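PDB 3BB8: CDP-4-keto-6-deoxy-D-glucose-3-dehydrase from Yersinia pseudotuberculosis, which probably takes part in the pyridoxal 5'-phosphate-dependent C-3 dehydration of CDP-4-keto-6-deoxy-D-glucose, a step of lipopolysaccharide deoxysugar biosynthesis. Local coordinates for residues 117-128 against 376-387. The protein carries 1 engineered substitution. Sequence-based numbering, arbitrary orientation.
With PLP (pyridoxal-5'-phosphate), chain C.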
# COMPACT_ATOMS: atom_id res chain seq x y z
N ALA A 117 5.52 -17.99 -16.41
CA ALA A 117 5.11 -18.62 -15.16
C ALA A 117 6.27 -18.79 -14.16
O ALA A 117 6.06 -19.07 -12.98
CB ALA A 117 4.45 -19.96 -15.45
N ALA A 118 7.49 -18.63 -14.64
CA ALA A 118 8.65 -18.75 -13.76
C ALA A 118 8.99 -17.36 -13.22
O ALA A 118 9.92 -16.72 -13.68
CB ALA A 118 9.84 -19.33 -14.52
N GLY A 119 8.22 -16.89 -12.24
CA GLY A 119 8.50 -15.58 -11.70
C GLY A 119 7.92 -15.31 -10.32
O GLY A 119 7.73 -16.22 -9.51
N PHE A 120 7.66 -14.04 -10.05
CA PHE A 120 7.12 -13.64 -8.77
C PHE A 120 5.62 -13.40 -8.92
O PHE A 120 5.18 -12.83 -9.92
CB PHE A 120 7.81 -12.37 -8.28
CG PHE A 120 7.53 -12.07 -6.84
CD1 PHE A 120 8.11 -12.83 -5.84
CD2 PHE A 120 6.61 -11.08 -6.48
CE1 PHE A 120 7.78 -12.63 -4.50
CE2 PHE A 120 6.28 -10.87 -5.15
CZ PHE A 120 6.86 -11.65 -4.16
N PRO A 121 4.81 -13.85 -7.94
CA PRO A 121 3.35 -13.69 -7.98
C PRO A 121 2.77 -12.32 -8.35
O PRO A 121 1.95 -12.24 -9.26
CB PRO A 121 2.91 -14.17 -6.58
CG PRO A 121 4.17 -14.15 -5.77
CD PRO A 121 5.21 -14.58 -6.73
N THR A 122 3.22 -11.26 -7.69
CA THR A 122 2.68 -9.94 -7.97
C THR A 122 3.06 -9.32 -9.33
O THR A 122 2.62 -8.22 -9.68
CB THR A 122 2.99 -8.97 -6.82
OG1 THR A 122 4.41 -8.83 -6.66
CG2 THR A 122 2.39 -9.50 -5.53
N THR A 123 3.86 -10.04 -10.11
CA THR A 123 4.21 -9.57 -11.46
C THR A 123 3.00 -9.88 -12.33
O THR A 123 2.66 -9.13 -13.25
CB THR A 123 5.42 -10.35 -12.03
OG1 THR A 123 6.60 -9.99 -11.32
CG2 THR A 123 5.61 -10.06 -13.53
N VAL A 124 2.33 -10.98 -11.99
CA VAL A 124 1.17 -11.46 -12.74
C VAL A 124 -0.20 -11.16 -12.12
O VAL A 124 -1.17 -10.96 -12.85
CB VAL A 124 1.30 -13.00 -12.95
CG1 VAL A 124 0.08 -13.56 -13.67
CG2 VAL A 124 2.56 -13.30 -13.77
N ASN A 125 -0.28 -11.12 -10.79
CA ASN A 125 -1.56 -10.88 -10.14
C ASN A 125 -2.35 -9.65 -10.62
O ASN A 125 -3.56 -9.74 -10.81
CB ASN A 125 -1.37 -10.83 -8.61
CG ASN A 125 -0.89 -12.17 -8.04
OD1 ASN A 125 -0.80 -13.17 -8.77
ND2 ASN A 125 -0.61 -12.19 -6.75
N PRO A 126 -1.67 -8.50 -10.82
CA PRO A 126 -2.41 -7.32 -11.27
C PRO A 126 -3.27 -7.62 -12.50
O PRO A 126 -4.39 -7.14 -12.61
CB PRO A 126 -1.30 -6.30 -11.55
CG PRO A 126 -0.24 -6.68 -10.53
CD PRO A 126 -0.24 -8.20 -10.64
N THR A 127 -2.73 -8.41 -13.42
CA THR A 127 -3.45 -8.79 -14.64
C THR A 127 -4.75 -9.48 -14.26
O THR A 127 -5.82 -9.13 -14.77
CB THR A 127 -2.62 -9.76 -15.51
OG1 THR A 127 -1.57 -9.03 -16.15
CG2 THR A 127 -3.49 -10.43 -16.55
N ILE A 128 -4.66 -10.46 -13.38
CA ILE A 128 -5.82 -11.22 -12.92
C ILE A 128 -6.77 -10.35 -12.09
O ILE A 128 -8.00 -10.48 -12.18
CB ILE A 128 -5.37 -12.42 -12.04
CG1 ILE A 128 -4.44 -13.33 -12.84
CG2 ILE A 128 -6.59 -13.17 -11.54
CD1 ILE A 128 -3.76 -14.39 -12.02
N LEU A 376 13.51 -20.19 -6.77
CA LEU A 376 13.20 -19.09 -7.68
C LEU A 376 11.74 -18.62 -7.58
O LEU A 376 10.97 -18.70 -8.54
CB LEU A 376 13.54 -19.50 -9.13
CG LEU A 376 13.63 -18.36 -10.15
CD1 LEU A 376 14.53 -17.28 -9.62
CD2 LEU A 376 14.16 -18.86 -11.48
N PHE A 377 11.39 -18.13 -6.39
CA PHE A 377 10.06 -17.62 -6.09
C PHE A 377 9.02 -18.71 -6.36
O PHE A 377 9.21 -19.86 -5.97
CB PHE A 377 9.76 -16.37 -6.92
CG PHE A 377 10.80 -15.29 -6.79
CD1 PHE A 377 11.28 -14.92 -5.53
CD2 PHE A 377 11.35 -14.68 -7.91
CE1 PHE A 377 12.29 -13.95 -5.39
CE2 PHE A 377 12.36 -13.71 -7.79
CZ PHE A 377 12.83 -13.35 -6.53
N ALA A 378 7.92 -18.37 -7.02
CA ALA A 378 6.87 -19.35 -7.28
C ALA A 378 7.25 -20.59 -8.11
O ALA A 378 6.46 -21.54 -8.20
CB ALA A 378 5.67 -18.65 -7.92
N GLY A 379 8.44 -20.60 -8.70
CA GLY A 379 8.84 -21.74 -9.51
C GLY A 379 7.99 -21.80 -10.76
O GLY A 379 8.42 -21.42 -11.84
N ASN A 380 6.77 -22.32 -10.62
CA ASN A 380 5.83 -22.38 -11.73
C ASN A 380 4.49 -21.93 -11.19
O ASN A 380 3.79 -22.68 -10.51
CB ASN A 380 5.72 -23.80 -12.28
CG ASN A 380 4.77 -23.89 -13.47
OD1 ASN A 380 4.77 -24.88 -14.22
ND2 ASN A 380 3.95 -22.86 -13.66
N LEU A 381 4.14 -20.68 -11.49
CA LEU A 381 2.89 -20.09 -11.03
C LEU A 381 1.66 -20.96 -11.26
O LEU A 381 0.83 -21.09 -10.37
CB LEU A 381 2.70 -18.70 -11.65
CG LEU A 381 3.57 -17.62 -11.02
CD1 LEU A 381 3.61 -16.39 -11.90
CD2 LEU A 381 3.03 -17.28 -9.63
N THR A 382 1.55 -21.56 -12.44
CA THR A 382 0.39 -22.39 -12.74
C THR A 382 0.25 -23.59 -11.81
O THR A 382 -0.82 -24.19 -11.75
CB THR A 382 0.41 -22.91 -14.19
OG1 THR A 382 1.58 -23.72 -14.40
CG2 THR A 382 0.41 -21.75 -15.16
N ARG A 383 1.31 -23.93 -11.09
CA ARG A 383 1.25 -25.06 -10.15
C ARG A 383 1.10 -24.60 -8.70
O ARG A 383 1.16 -25.42 -7.77
CB ARG A 383 2.51 -25.93 -10.27
CG ARG A 383 2.69 -26.60 -11.61
CD ARG A 383 3.92 -27.49 -11.62
NE ARG A 383 4.10 -28.12 -12.92
CZ ARG A 383 3.40 -29.17 -13.34
NH1 ARG A 383 2.48 -29.72 -12.56
NH2 ARG A 383 3.61 -29.66 -14.56
N GLN A 384 0.93 -23.31 -8.50
CA GLN A 384 0.76 -22.79 -7.15
C GLN A 384 -0.68 -22.99 -6.76
O GLN A 384 -1.57 -22.85 -7.59
CB GLN A 384 1.13 -21.30 -7.09
CG GLN A 384 2.62 -21.04 -7.10
CD GLN A 384 3.27 -21.33 -5.77
OE1 GLN A 384 4.48 -21.54 -5.69
NE2 GLN A 384 2.49 -21.31 -4.71
N PRO A 385 -0.94 -23.32 -5.49
CA PRO A 385 -2.32 -23.53 -5.05
C PRO A 385 -3.32 -22.44 -5.38
O PRO A 385 -4.46 -22.75 -5.70
CB PRO A 385 -2.18 -23.77 -3.54
CG PRO A 385 -0.82 -23.33 -3.19
CD PRO A 385 0.01 -23.63 -4.41
N TYR A 386 -2.92 -21.16 -5.33
CA TYR A 386 -3.90 -20.11 -5.62
C TYR A 386 -4.24 -20.03 -7.09
O TYR A 386 -5.17 -19.32 -7.47
CB TYR A 386 -3.45 -18.71 -5.12
CG TYR A 386 -2.51 -17.94 -6.03
CD1 TYR A 386 -1.12 -18.17 -6.00
CD2 TYR A 386 -2.99 -16.93 -6.88
CE1 TYR A 386 -0.24 -17.41 -6.79
CE2 TYR A 386 -2.11 -16.17 -7.67
CZ TYR A 386 -0.74 -16.41 -7.62
OH TYR A 386 0.13 -15.63 -8.36
N PHE A 387 -3.51 -20.75 -7.93
CA PHE A 387 -3.81 -20.74 -9.36
C PHE A 387 -4.79 -21.84 -9.76
O PHE A 387 -5.10 -22.01 -10.94
CB PHE A 387 -2.53 -20.90 -10.19
CG PHE A 387 -2.14 -19.66 -10.94
CD1 PHE A 387 -1.49 -18.60 -10.29
CD2 PHE A 387 -2.42 -19.54 -12.30
CE1 PHE A 387 -1.13 -17.44 -10.99
CE2 PHE A 387 -2.07 -18.39 -13.01
CZ PHE A 387 -1.42 -17.33 -12.35
N1 PLP C . 8.41 -8.65 -8.67
C2 PLP C . 9.63 -9.26 -8.40
C2A PLP C . 10.31 -10.01 -9.54
C3 PLP C . 10.19 -9.17 -7.10
O3 PLP C . 11.37 -9.76 -6.79
C4 PLP C . 9.49 -8.44 -6.05
C4A PLP C . 10.18 -8.34 -4.64
C5 PLP C . 8.24 -7.83 -6.39
C6 PLP C . 7.73 -7.97 -7.74
C5A PLP C . 7.35 -7.04 -5.48
O4P PLP C . 8.01 -6.28 -4.57
P PLP C . 7.60 -6.11 -3.03
O1P PLP C . 8.29 -4.84 -2.56
O2P PLP C . 8.20 -7.43 -2.28
O3P PLP C . 6.08 -6.04 -2.89
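Leu381 is the main bump of the 376-387 loop: it fits the hollow between the 117-120 turn and the first turn of helix 121-128. Its CD1 lies 3.8 Å from Val124 CG2, the two side chains running antiparallel, side by side, while CD2 rests 4.0 Å from Pro121 CA. Leu381 CG stands anti to its own carbonyl carbon (chi1 -77°), which carries CG toward the other segment, where CD1 and CD2 part to Val124 and Pro121. Behind this side chain, Leu381 N donates a straight bond to Ala117 O (2.9 Å, 173°), and a bent one from Ala378 N reaches Gly119 O. Between them, Ala118 CA lies close enough to Gly379 O for a CA-H...O contact.

Further along the helix, Tyr386 brings its hydroxyl alongside Pro121 CB and gives it to Asn125 OD1 (OH to OD1 2.7 Å), in the amide plane on a lone pair; ring and amide planes are nearly perpendicular. The Asn125 amide is held at its other end too, since ND2 binds Gly286 O of the second subunit. Phe387 ends the row, its CZ meeting Ile128 CD1 at 3.8 Å.

At the opposite end the rings of Phe120 and Phe377 form a T-shaped stack, planes 88° apart, with Phe120 CD1 over the Phe377 face, 3.8 Å from CG. Phe120 is itself sandwiched: Pro121 CD lies against one face, toward its rim, and the pyridine ring of PLP against the other, with Phe120 CD2 3.5 Å from PLP C6. Phe377 thus braces the edge of the ring that lies against the cofactor, and its own CZ comes near PLP O3. Trp247 of the second subunit also meets Phe120, so the contact builds one wall of the dimer-interface PLP pocket characteristic of the aspartate aminotransferase fold.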